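PDB 3HVY: cystathionine beta-lyase family protein, YNBB B.subtilis ortholog from Clostridium acetobutylicum, which is a putative cystathionine beta-lyase involved in aluminium resistance and carries covalently bound pyridoxal phosphate, the cofactor on which lyases of this family depend. Local coordinates for the interface of chains A and B. Numbering follows the deposited sequence. Chains: chain A/B, Cystathionine beta-lyase family protein, YNBB B.subtilis ortholog.

Contact 1: the interface of chains A and B. Residues chain A 357-359, 361; chain B 57-59.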
loop_
_atom_site.group_PDB
_atom_site.type_symbol
_atom_site.label_atom_id
_atom_site.label_comp_id
_atom_site.label_asym_id
_atom_site.label_seq_id
_atom_site.Cartn_x
_atom_site.Cartn_y
_atom_site.Cartn_z
ATOM N N PRO A 357 5.600 -21.352 -9.819
ATOM C CA PRO A 357 6.629 -20.299 -9.774
ATOM C C PRO A 357 7.107 -19.899 -8.349
ATOM O O PRO A 357 8.249 -19.466 -8.183
ATOM C CB PRO A 357 5.931 -19.103 -10.455
ATOM C CG PRO A 357 4.472 -19.316 -10.234
ATOM C CD PRO A 357 4.299 -20.859 -10.254
ATOM N N VAL A 358 6.215 -20.013 -7.361
ATOM C CA VAL A 358 6.491 -19.622 -5.977
ATOM C C VAL A 358 6.490 -20.886 -5.081
ATOM O O VAL A 358 5.611 -21.739 -5.173
ATOM C CB VAL A 358 5.429 -18.626 -5.501
ATOM C CG1 VAL A 358 5.773 -18.053 -4.116
ATOM C CG2 VAL A 358 5.237 -17.491 -6.531
ATOM N N ASP A 359 7.495 -21.011 -4.227
ATOM C CA ASP A 359 7.630 -22.171 -3.359
ATOM C C ASP A 359 7.688 -23.503 -4.118
ATOM O O ASP A 359 7.215 -24.519 -3.609
ATOM C CB ASP A 359 6.498 -22.192 -2.321
ATOM C CG ASP A 359 6.651 -21.075 -1.285
ATOM O OD1 ASP A 359 7.796 -20.851 -0.841
ATOM O OD2 ASP A 359 5.659 -20.409 -0.954
ATOM N N PHE A 361 10.095 -25.391 -4.496
ATOM C CA PHE A 361 10.993 -26.291 -3.762
ATOM C C PHE A 361 10.344 -26.863 -2.488
ATOM O O PHE A 361 10.900 -27.728 -1.850
ATOM C CB PHE A 361 12.256 -25.498 -3.365
ATOM C CG PHE A 361 11.952 -24.228 -2.582
ATOM C CD1 PHE A 361 11.757 -24.268 -1.200
ATOM C CD2 PHE A 361 11.794 -22.999 -3.239
ATOM C CE1 PHE A 361 11.436 -23.100 -0.487
ATOM C CE2 PHE A 361 11.466 -21.833 -2.529
ATOM C CZ PHE A 361 11.302 -21.884 -1.157
ATOM N N ARG B 57 14.671 -19.721 -6.289
ATOM C CA ARG B 57 13.892 -20.166 -5.151
ATOM C C ARG B 57 12.943 -19.108 -4.614
ATOM O O ARG B 57 12.769 -18.910 -3.397
ATOM C CB ARG B 57 14.807 -20.742 -4.095
ATOM C CG ARG B 57 15.611 -21.897 -4.685
ATOM C CD ARG B 57 16.691 -22.443 -3.722
ATOM N NE ARG B 57 16.136 -23.051 -2.513
ATOM C CZ ARG B 57 15.791 -24.330 -2.371
ATOM N NH1 ARG B 57 15.918 -25.197 -3.364
ATOM N NH2 ARG B 57 15.316 -24.750 -1.206
ATOM N N ILE B 58 12.257 -18.458 -5.537
ATOM C CA ILE B 58 11.265 -17.482 -5.132
ATOM C C ILE B 58 10.183 -18.089 -4.207
ATOM O O ILE B 58 9.672 -19.179 -4.486
ATOM C CB ILE B 58 10.637 -16.810 -6.349
ATOM C CG1 ILE B 58 11.727 -16.068 -7.141
ATOM C CG2 ILE B 58 9.562 -15.842 -5.902
ATOM C CD1 ILE B 58 12.649 -15.147 -6.359
ATOM N N SER B 59 9.893 -17.396 -3.087
ATOM C CA SER B 59 8.911 -17.818 -2.109
ATOM C C SER B 59 8.087 -16.618 -1.624
ATOM O O SER B 59 8.394 -15.458 -1.961
ATOM C CB SER B 59 9.584 -18.439 -0.885
ATOM O OG SER B 59 10.244 -17.419 -0.229
HETATM O O HOH W 1 9.984 -20.992 -6.632
#
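The turn B:Arg57 to B:Ser59, just beyond helix 18-55, meets the loop A:Pro357 to A:Phe361 that follows helix 342-354 of the partner. The two backbones are joined by a hydrogen bond from A:Asp359 N to B:Ile58 O, 2.9 Å long and nearly straight (164° at the hydrogen), with the donor in the carbonyl plane. The same B:Ile58 O also takes part in a water bridge, at 2.8 Å from the water oxygen, whose other partner is A:Pro357 O. Two contacts thus fix this one carbonyl.

The flat groups add a stack. CG of A:Phe361 lies between its backbone N and carbonyl carbon (chi1 55°), which turns the ring toward B:Arg57. The guanidinium lies over the CB/CG side of that ring, its plane 25° from the ring's, with B:Arg57 CZ 3.8 Å from A:Phe361 CG. Arginine suits the place because its flat cation can pack on an aromatic face. Farther out, A:Phe361 CE2 lies 3.3 Å from B:Arg57 O and A:Phe361 CZ 3.9 Å from B:Ser59 CB, a small residue that lets the ring tip come near. A:Val358 CG1 rests 3.7 Å from B:Ser59 CA. Backbone bond, water bridge and stack together hold two loops of different subunits.

Contact 2: the interface of chains A and B. Residues chain A 13-14, 354-356, 413; chain B 47, 50-51, 54.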
loop_
_atom_site.group_PDB
_atom_site.type_symbol
_atom_site.label_atom_id
_atom_site.label_comp_id
_atom_site.label_asym_id
_atom_site.label_seq_id
_atom_site.Cartn_x
_atom_site.Cartn_y
_atom_site.Cartn_z
ATOM N N LYS A 13 15.288 -29.995 -17.777
ATOM C CA LYS A 13 15.017 -29.481 -16.436
ATOM C C LYS A 13 14.035 -30.342 -15.671
ATOM O O LYS A 13 14.215 -30.547 -14.491
ATOM C CB LYS A 13 14.507 -28.030 -16.424
ATOM C CG LYS A 13 14.286 -27.509 -14.957
ATOM C CD LYS A 13 14.710 -26.055 -14.708
ATOM C CE LYS A 13 15.049 -25.801 -13.224
ATOM N NZ LYS A 13 13.828 -25.821 -12.329
ATOM N N TYR A 14 12.994 -30.837 -16.335
ATOM C CA TYR A 14 11.911 -31.533 -15.623
ATOM C C TYR A 14 11.782 -33.032 -15.901
ATOM O O TYR A 14 10.871 -33.702 -15.358
ATOM C CB TYR A 14 10.575 -30.866 -15.910
ATOM C CG TYR A 14 10.570 -29.393 -15.548
ATOM C CD1 TYR A 14 10.451 -28.988 -14.226
ATOM C CD2 TYR A 14 10.680 -28.417 -16.530
ATOM C CE1 TYR A 14 10.446 -27.619 -13.886
ATOM C CE2 TYR A 14 10.686 -27.087 -16.209
ATOM C CZ TYR A 14 10.557 -26.689 -14.874
ATOM O OH TYR A 14 10.546 -25.351 -14.539
ATOM N N THR A 354 5.993 -28.740 -8.166
ATOM C CA THR A 354 7.300 -28.460 -8.769
ATOM C C THR A 354 7.207 -27.552 -10.021
ATOM O O THR A 354 8.213 -26.986 -10.480
ATOM C CB THR A 354 8.125 -29.759 -9.027
ATOM O OG1 THR A 354 7.545 -30.493 -10.089
ATOM C CG2 THR A 354 8.125 -30.635 -7.790
ATOM N N ALA A 355 6.007 -27.440 -10.574
ATOM C CA ALA A 355 5.760 -26.634 -11.769
ATOM C C ALA A 355 5.374 -25.229 -11.380
ATOM O O ALA A 355 5.034 -24.420 -12.249
ATOM C CB ALA A 355 4.638 -27.230 -12.567
ATOM N N SER A 356 5.360 -24.952 -10.084
ATOM C CA SER A 356 4.852 -23.653 -9.607
ATOM C C SER A 356 5.945 -22.613 -9.552
ATOM O O SER A 356 7.092 -22.946 -9.337
ATOM C CB SER A 356 4.211 -23.802 -8.229
ATOM O OG SER A 356 3.076 -24.693 -8.295
ATOM N N HIS A 413 1.205 -22.143 -18.642
ATOM C CA HIS A 413 1.600 -22.601 -17.331
ATOM C C HIS A 413 0.841 -23.892 -16.935
ATOM O O HIS A 413 1.450 -24.877 -16.509
ATOM C CB HIS A 413 1.428 -21.480 -16.268
ATOM C CG HIS A 413 1.960 -21.875 -14.925
ATOM N ND1 HIS A 413 1.310 -21.586 -13.745
ATOM C CD2 HIS A 413 3.053 -22.601 -14.589
ATOM C CE1 HIS A 413 2.000 -22.088 -12.739
ATOM N NE2 HIS A 413 3.049 -22.730 -13.225
ATOM N N LEU B 47 8.305 -20.550 -20.187
ATOM C CA LEU B 47 9.188 -21.517 -19.547
ATOM C C LEU B 47 10.483 -20.832 -19.073
ATOM O O LEU B 47 10.986 -21.053 -17.966
ATOM C CB LEU B 47 9.510 -22.623 -20.535
ATOM C CG LEU B 47 10.466 -23.727 -20.107
ATOM C CD1 LEU B 47 9.983 -24.437 -18.854
ATOM C CD2 LEU B 47 10.686 -24.683 -21.285
ATOM N N LEU B 50 9.637 -19.089 -15.943
ATOM C CA LEU B 50 9.336 -20.064 -14.876
ATOM C C LEU B 50 10.617 -20.616 -14.319
ATOM O O LEU B 50 10.803 -20.696 -13.112
ATOM C CB LEU B 50 8.432 -21.163 -15.372
ATOM C CG LEU B 50 8.085 -22.307 -14.407
ATOM C CD1 LEU B 50 7.397 -21.805 -13.111
ATOM C CD2 LEU B 50 7.257 -23.347 -15.128
ATOM N N LYS B 51 11.523 -20.995 -15.205
ATOM C CA LYS B 51 12.813 -21.489 -14.788
ATOM C C LYS B 51 13.606 -20.544 -13.881
ATOM O O LYS B 51 14.212 -20.980 -12.867
ATOM C CB LYS B 51 13.673 -21.812 -16.019
ATOM C CG LYS B 51 13.435 -23.163 -16.605
ATOM C CD LYS B 51 14.631 -23.616 -17.536
ATOM C CE LYS B 51 14.605 -22.885 -18.890
ATOM N NZ LYS B 51 15.680 -23.345 -19.847
ATOM N N GLN B 54 12.254 -20.391 -10.401
ATOM C CA GLN B 54 12.559 -21.636 -9.646
ATOM C C GLN B 54 14.026 -21.685 -9.265
ATOM O O GLN B 54 14.385 -22.054 -8.113
ATOM C CB GLN B 54 12.146 -22.865 -10.454
ATOM C CG GLN B 54 10.618 -22.926 -10.613
ATOM C CD GLN B 54 10.097 -24.151 -11.297
ATOM O OE1 GLN B 54 10.805 -24.820 -12.059
ATOM N NE2 GLN B 54 8.812 -24.436 -11.065
#
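B:Gln54 sets out with CG anti to its carbonyl carbon (chi1 -67°) and runs extended from there, which carries its amide to A:Tyr14 on one side and to A:Thr354 and A:Ser356 on the other. Glutamine suits the spot because one flat group both accepts and donates. The phenol A:Tyr14 OH meets it tip to tip and donates to B:Gln54 OE1 at a short 2.5 Å, from above the plane of the amide carbonyl; A:Lys13 NZ adds a weak bond to the same oxygen. The amide nitrogen B:Gln54 NE2 donates twice: to A:Ser356 O at 2.9 Å, within the amide plane and almost straight (172° at the hydrogen), and to A:Thr354 O at 2.7 Å, well out of that plane and strongly bent (119°). These bonds hold the amide against rotation.

A:His413 is second shell: A:His413 NE2 donates in the ring plane to A:Ala355 O, 2.8 Å away, which probably steadies the backbone leaving helix 342-354, where these carbonyls lie. B:Leu47 CD1 packs 3.8 Å from A:Tyr14 CE2, and A:Lys13 CD passes B:Lys51 CG at 3.7 Å. In the fold, the C-terminal part of helix 18-55 carries the B:Gln54 amide to where the ends of helices 4-14 and 342-354 come together.

Contact 3: the interface of chains A and B. Residues chain A 53, 291-292, 295-296; chain B 249-250, 383, 409.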
loop_
_atom_site.group_PDB
_atom_site.type_symbol
_atom_site.label_atom_id
_atom_site.label_comp_id
_atom_site.label_asym_id
_atom_site.label_seq_id
_atom_site.Cartn_x
_atom_site.Cartn_y
_atom_site.Cartn_z
ATOM N N PHE A 53 -17.931 -1.396 -17.408
ATOM C CA PHE A 53 -17.008 -0.361 -17.060
ATOM C C PHE A 53 -17.401 0.947 -17.726
ATOM O O PHE A 53 -17.364 2.011 -17.111
ATOM C CB PHE A 53 -15.594 -0.687 -17.548
ATOM C CG PHE A 53 -14.775 -1.465 -16.608
ATOM C CD1 PHE A 53 -14.994 -2.808 -16.394
ATOM C CD2 PHE A 53 -13.709 -0.871 -15.963
ATOM C CE1 PHE A 53 -14.169 -3.541 -15.554
ATOM C CE2 PHE A 53 -12.918 -1.581 -15.098
ATOM C CZ PHE A 53 -13.151 -2.921 -14.878
ATOM N N TYR A 291 -10.417 -3.603 -9.990
ATOM C CA TYR A 291 -10.958 -3.217 -11.283
ATOM C C TYR A 291 -10.169 -3.892 -12.380
ATOM O O TYR A 291 -10.743 -4.462 -13.314
ATOM C CB TYR A 291 -10.908 -1.697 -11.479
ATOM C CG TYR A 291 -12.055 -0.925 -10.836
ATOM C CD1 TYR A 291 -13.295 -0.878 -11.434
ATOM C CD2 TYR A 291 -11.859 -0.162 -9.671
ATOM C CE1 TYR A 291 -14.349 -0.133 -10.862
ATOM C CE2 TYR A 291 -12.885 0.593 -9.117
ATOM C CZ TYR A 291 -14.145 0.603 -9.725
ATOM O OH TYR A 291 -15.234 1.340 -9.221
ATOM N N GLU A 292 -8.842 -3.901 -12.252
ATOM C CA GLU A 292 -8.071 -4.513 -13.324
ATOM C C GLU A 292 -8.254 -6.021 -13.346
ATOM O O GLU A 292 -8.368 -6.636 -14.427
ATOM C CB GLU A 292 -6.596 -4.072 -13.272
ATOM C CG GLU A 292 -5.831 -4.499 -14.550
ATOM C CD GLU A 292 -4.331 -4.228 -14.497
ATOM O OE1 GLU A 292 -3.887 -3.701 -13.482
ATOM O OE2 GLU A 292 -3.594 -4.582 -15.450
ATOM N N PHE A 295 -11.404 -6.841 -15.110
ATOM C CA PHE A 295 -11.252 -6.684 -16.555
ATOM C C PHE A 295 -10.556 -7.889 -17.200
ATOM O O PHE A 295 -10.904 -8.294 -18.286
ATOM C CB PHE A 295 -10.501 -5.381 -16.875
ATOM C CG PHE A 295 -10.537 -5.014 -18.336
ATOM C CD1 PHE A 295 -11.702 -4.566 -18.908
ATOM C CD2 PHE A 295 -9.435 -5.178 -19.134
ATOM C CE1 PHE A 295 -11.769 -4.236 -20.238
ATOM C CE2 PHE A 295 -9.490 -4.854 -20.467
ATOM C CZ PHE A 295 -10.694 -4.394 -21.024
HETATM N N MSE A 296 -9.575 -8.432 -16.496
HETATM C CA MSE A 296 -8.797 -9.557 -16.958
HETATM C C MSE A 296 -9.433 -10.904 -16.617
HETATM O O MSE A 296 -8.905 -11.952 -16.984
HETATM C CB MSE A 296 -7.427 -9.533 -16.296
HETATM C CG MSE A 296 -6.646 -8.243 -16.486
HETATM SE SE MSE A 296 -4.827 -8.405 -15.744
HETATM C CE MSE A 296 -5.000 -10.049 -14.784
ATOM N N GLY B 249 1.302 -5.827 -17.410
ATOM C CA GLY B 249 0.121 -5.002 -17.121
ATOM C C GLY B 249 -0.205 -4.773 -15.658
ATOM O O GLY B 249 -1.189 -4.110 -15.350
ATOM N N ILE B 250 0.604 -5.350 -14.772
ATOM C CA ILE B 250 0.356 -5.376 -13.326
ATOM C C ILE B 250 1.272 -4.392 -12.616
ATOM O O ILE B 250 0.872 -3.782 -11.655
ATOM C CB ILE B 250 0.600 -6.823 -12.760
ATOM C CG1 ILE B 250 -0.343 -7.805 -13.415
ATOM C CG2 ILE B 250 0.397 -6.953 -11.266
ATOM C CD1 ILE B 250 -0.223 -9.160 -12.802
ATOM N N PHE B 383 -5.542 1.291 -16.801
ATOM C CA PHE B 383 -5.534 1.126 -15.348
ATOM C C PHE B 383 -4.325 1.790 -14.700
ATOM O O PHE B 383 -4.457 2.411 -13.632
ATOM C CB PHE B 383 -5.639 -0.360 -14.982
ATOM C CG PHE B 383 -6.968 -0.962 -15.358
ATOM C CD1 PHE B 383 -8.068 -0.720 -14.604
ATOM C CD2 PHE B 383 -7.098 -1.729 -16.511
ATOM C CE1 PHE B 383 -9.281 -1.253 -14.950
ATOM C CE2 PHE B 383 -8.315 -2.226 -16.876
ATOM C CZ PHE B 383 -9.417 -1.971 -16.100
ATOM N N LEU B 409 -4.275 -5.764 -22.947
ATOM C CA LEU B 409 -4.147 -6.743 -21.876
ATOM C C LEU B 409 -4.660 -8.113 -22.368
ATOM O O LEU B 409 -4.137 -9.141 -21.975
ATOM C CB LEU B 409 -4.908 -6.286 -20.633
ATOM C CG LEU B 409 -4.350 -5.096 -19.841
ATOM C CD1 LEU B 409 -5.257 -4.692 -18.623
ATOM C CD2 LEU B 409 -2.873 -5.328 -19.425
#
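Aromatic packing across a two-fold interface between identical subunits joins B:Phe383 to A:Glu292 and its helix neighbours, and a twin patch with the chains exchanged repeats it; in this pyridoxal-phosphate family such a dimer is normally the unit that forms the active sites. The ring of B:Phe383 is packed on one face by A:Glu292 and at its outer end by A:Phe53, A:Phe295 and A:Tyr291. A:Glu292 CA sits over the centre of that face, 3.9 Å from the centroid of the B:Phe383 ring, in a CH-pi contact. With CG anti to the backbone N (chi1 -169°) and the chain extended, the glutamate lays CB and CG along the face, A:Glu292 CG coming 3.6 Å from B:Phe383 CD2. Its carboxylate is almost parallel to the ring, 8° between the planes.

A:Phe53 reaches tip to tip, A:Phe53 CE2 lying in the plane of the B:Phe383 ring and 3.7 Å from B:Phe383 CE1. A:Phe295 crosses obliquely, A:Phe295 CB lying 3.7 Å from B:Phe383 CZ, and A:Tyr291 CB approaches B:Phe383 CE1 at 3.9 Å. A phenylalanine fits because it is flat and wholly apolar. B:Leu409 CD1 flanks the glutamate, 3.6 Å from A:Glu292 OE2. The approach of that oxygen to B:Gly249 O is too close for two acceptors and is doubtful. Helices 18-55 and 287-317 of chain A supply one wall, and loop residues of chain B, including B:Leu409 just ahead of helix 411-423, supply the other.

Contact 4: the interface of chains A and B. Residues chain A 2, 6, 24, 412-413, 415; chain B 42-43, 46.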
loop_
_atom_site.group_PDB
_atom_site.type_symbol
_atom_site.label_atom_id
_atom_site.label_comp_id
_atom_site.label_asym_id
_atom_site.label_seq_id
_atom_site.Cartn_x
_atom_site.Cartn_y
_atom_site.Cartn_z
HETATM N N MSE A 2 5.933 -26.911 -31.028
HETATM C CA MSE A 2 6.788 -26.633 -29.882
HETATM C C MSE A 2 8.225 -26.425 -30.376
HETATM O O MSE A 2 8.755 -27.267 -31.066
HETATM C CB MSE A 2 6.715 -27.789 -28.883
HETATM C CG MSE A 2 7.761 -27.694 -27.813
HETATM SE SE MSE A 2 7.639 -29.049 -26.409
HETATM C CE MSE A 2 6.238 -28.292 -25.316
ATOM N N THR A 6 12.411 -25.407 -26.564
ATOM C CA THR A 6 11.418 -25.587 -25.509
ATOM C C THR A 6 11.490 -27.065 -25.101
ATOM O O THR A 6 11.631 -27.389 -23.912
ATOM C CB THR A 6 10.029 -25.216 -25.989
ATOM O OG1 THR A 6 10.025 -23.834 -26.357
ATOM C CG2 THR A 6 8.981 -25.492 -24.909
ATOM N N TYR A 24 1.009 -34.982 -25.587
ATOM C CA TYR A 24 0.797 -33.550 -25.660
ATOM C C TYR A 24 0.353 -33.118 -27.070
ATOM O O TYR A 24 -0.657 -32.449 -27.229
ATOM C CB TYR A 24 2.062 -32.800 -25.237
ATOM C CG TYR A 24 2.100 -31.334 -25.643
ATOM C CD1 TYR A 24 1.124 -30.445 -25.205
ATOM C CD2 TYR A 24 3.118 -30.840 -26.437
ATOM C CE1 TYR A 24 1.158 -29.119 -25.559
ATOM C CE2 TYR A 24 3.162 -29.498 -26.789
ATOM C CZ TYR A 24 2.194 -28.646 -26.337
ATOM O OH TYR A 24 2.238 -27.314 -26.708
ATOM N N ASP A 412 -0.339 -21.782 -20.990
ATOM C CA ASP A 412 1.026 -22.356 -21.065
ATOM C C ASP A 412 1.481 -22.889 -19.700
ATOM O O ASP A 412 2.097 -23.927 -19.604
ATOM C CB ASP A 412 2.045 -21.314 -21.533
ATOM C CG ASP A 412 1.982 -21.039 -23.045
ATOM O OD1 ASP A 412 1.960 -21.991 -23.818
ATOM O OD2 ASP A 412 2.000 -19.852 -23.441
ATOM N N HIS A 413 1.205 -22.143 -18.642
ATOM C CA HIS A 413 1.600 -22.601 -17.331
ATOM C C HIS A 413 0.841 -23.892 -16.935
ATOM O O HIS A 413 1.450 -24.877 -16.509
ATOM C CB HIS A 413 1.428 -21.480 -16.268
ATOM C CG HIS A 413 1.960 -21.875 -14.925
ATOM N ND1 HIS A 413 1.310 -21.586 -13.745
ATOM C CD2 HIS A 413 3.053 -22.601 -14.589
ATOM C CE1 HIS A 413 2.000 -22.088 -12.739
ATOM N NE2 HIS A 413 3.049 -22.730 -13.225
ATOM N N LYS A 415 -0.599 -26.068 -18.785
ATOM C CA LYS A 415 -0.144 -27.115 -19.693
ATOM C C LYS A 415 1.191 -27.666 -19.240
ATOM O O LYS A 415 1.380 -28.883 -19.128
ATOM C CB LYS A 415 -0.023 -26.513 -21.111
ATOM C CG LYS A 415 0.902 -27.245 -22.017
ATOM C CD LYS A 415 0.913 -26.594 -23.388
ATOM C CE LYS A 415 1.673 -25.338 -23.434
ATOM N NZ LYS A 415 1.584 -24.730 -24.779
ATOM N N ARG B 42 5.774 -17.747 -27.191
ATOM C CA ARG B 42 5.179 -17.466 -25.919
ATOM C C ARG B 42 5.441 -18.604 -24.965
ATOM O O ARG B 42 5.792 -18.408 -23.802
ATOM C CB ARG B 42 3.689 -17.267 -26.121
ATOM C CG ARG B 42 2.963 -16.967 -24.861
ATOM C CD ARG B 42 1.492 -16.809 -25.119
ATOM N NE ARG B 42 0.932 -18.094 -25.472
ATOM C CZ ARG B 42 -0.279 -18.252 -25.975
ATOM N NH1 ARG B 42 -1.070 -17.202 -26.147
ATOM N NH2 ARG B 42 -0.700 -19.476 -26.269
ATOM N N GLU B 43 5.329 -19.817 -25.464
ATOM C CA GLU B 43 5.539 -20.986 -24.599
ATOM C C GLU B 43 6.989 -21.106 -24.116
ATOM O O GLU B 43 7.261 -21.436 -22.946
ATOM C CB GLU B 43 5.120 -22.237 -25.377
ATOM C CG GLU B 43 5.506 -23.575 -24.791
ATOM C CD GLU B 43 5.124 -24.698 -25.757
ATOM O OE1 GLU B 43 5.792 -24.862 -26.822
ATOM O OE2 GLU B 43 4.141 -25.396 -25.445
ATOM N N GLN B 46 7.464 -18.281 -21.570
ATOM C CA GLN B 46 6.845 -18.591 -20.277
ATOM C C GLN B 46 7.745 -19.555 -19.500
ATOM O O GLN B 46 7.896 -19.428 -18.281
ATOM C CB GLN B 46 5.457 -19.208 -20.444
ATOM C CG GLN B 46 4.772 -19.521 -19.152
ATOM C CD GLN B 46 4.201 -18.308 -18.544
ATOM O OE1 GLN B 46 3.150 -17.853 -18.978
ATOM N NE2 GLN B 46 4.878 -17.755 -17.531
HETATM O O HOH W 2 1.610 -21.283 -26.421
HETATM O O HOH W 3 7.719 -23.597 -27.863
HETATM O O HOH W 4 1.889 -17.850 -21.648
#
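Salt bridges link B:Glu43 to A:Lys415 and B:Arg42 to A:Asp412, where helix 18-55 of one subunit meets helix 411-423 of the other in this protein of the methionine gamma-lyase family. A:Lys415 NZ gives a hydrogen bond of 2.7 Å to B:Glu43 OE2, arriving from above the carboxylate plane. The same ammonium A:Lys415 NZ bonds A:Asp412 OD1 at 2.9 Å, nearly along that oxygen's C-O axis, and its bend at chi3 (75°) helps the chain turn to serve both acids. Lysine fits here: one cation stands by two carboxylates whose oxygens A:Asp412 OD1 and B:Glu43 OE2 are 4.4 Å apart, and probably eases their repulsion. On the other side of the aspartate, B:Arg42 NE faces A:Asp412 OD2 at 2.9 Å, a salt bridge whose hydrogen bond is bent and weak.

Among uncharged partners, the phenol A:Tyr24 OH comes tip to tip with B:Glu43 OE2, 3.0 Å away, and can donate a hydrogen bond. A long, weak bond also runs from A:Lys415 NZ to this OH.

Waters add further bridges. One joins A:Asp412 OD1 and B:Arg42 NH2, another A:Asp412 OD2 and B:Gln46 OE1, and a third A:Thr6 OG1 and B:Glu43 OE1.

The selenomethionine A:Met2 crosses the glutamate at about a right angle, its methyl A:Met2 CE lying against the carboxylate, 3.8 Å from B:Glu43 CD. Apolar contacts pair A:Thr6 CG2 with B:Glu43 CG at 4.0 Å and A:Asp412 CB with B:Gln46 CG at 4.0 Å.

Contacts 1, 2 and 4 form a row along helix 18-55 of chain B and the turn just after it: the centres of their C-alpha atoms lie about 10 Å apart for contacts 1 and 2, 11 Å for contacts 2 and 4, and 19 Å for contacts 1 and 4. A:His413 belongs to both contact 2 and contact 4, and helices 4-14 and 411-423 of chain A also serve both. Contact 3 stands off, about 24 to 26 Å from the others, where chain A's own helix 18-55 takes part. Together they tie separate regions of the A-B interface and probably steady this pair within the deposited tetramer.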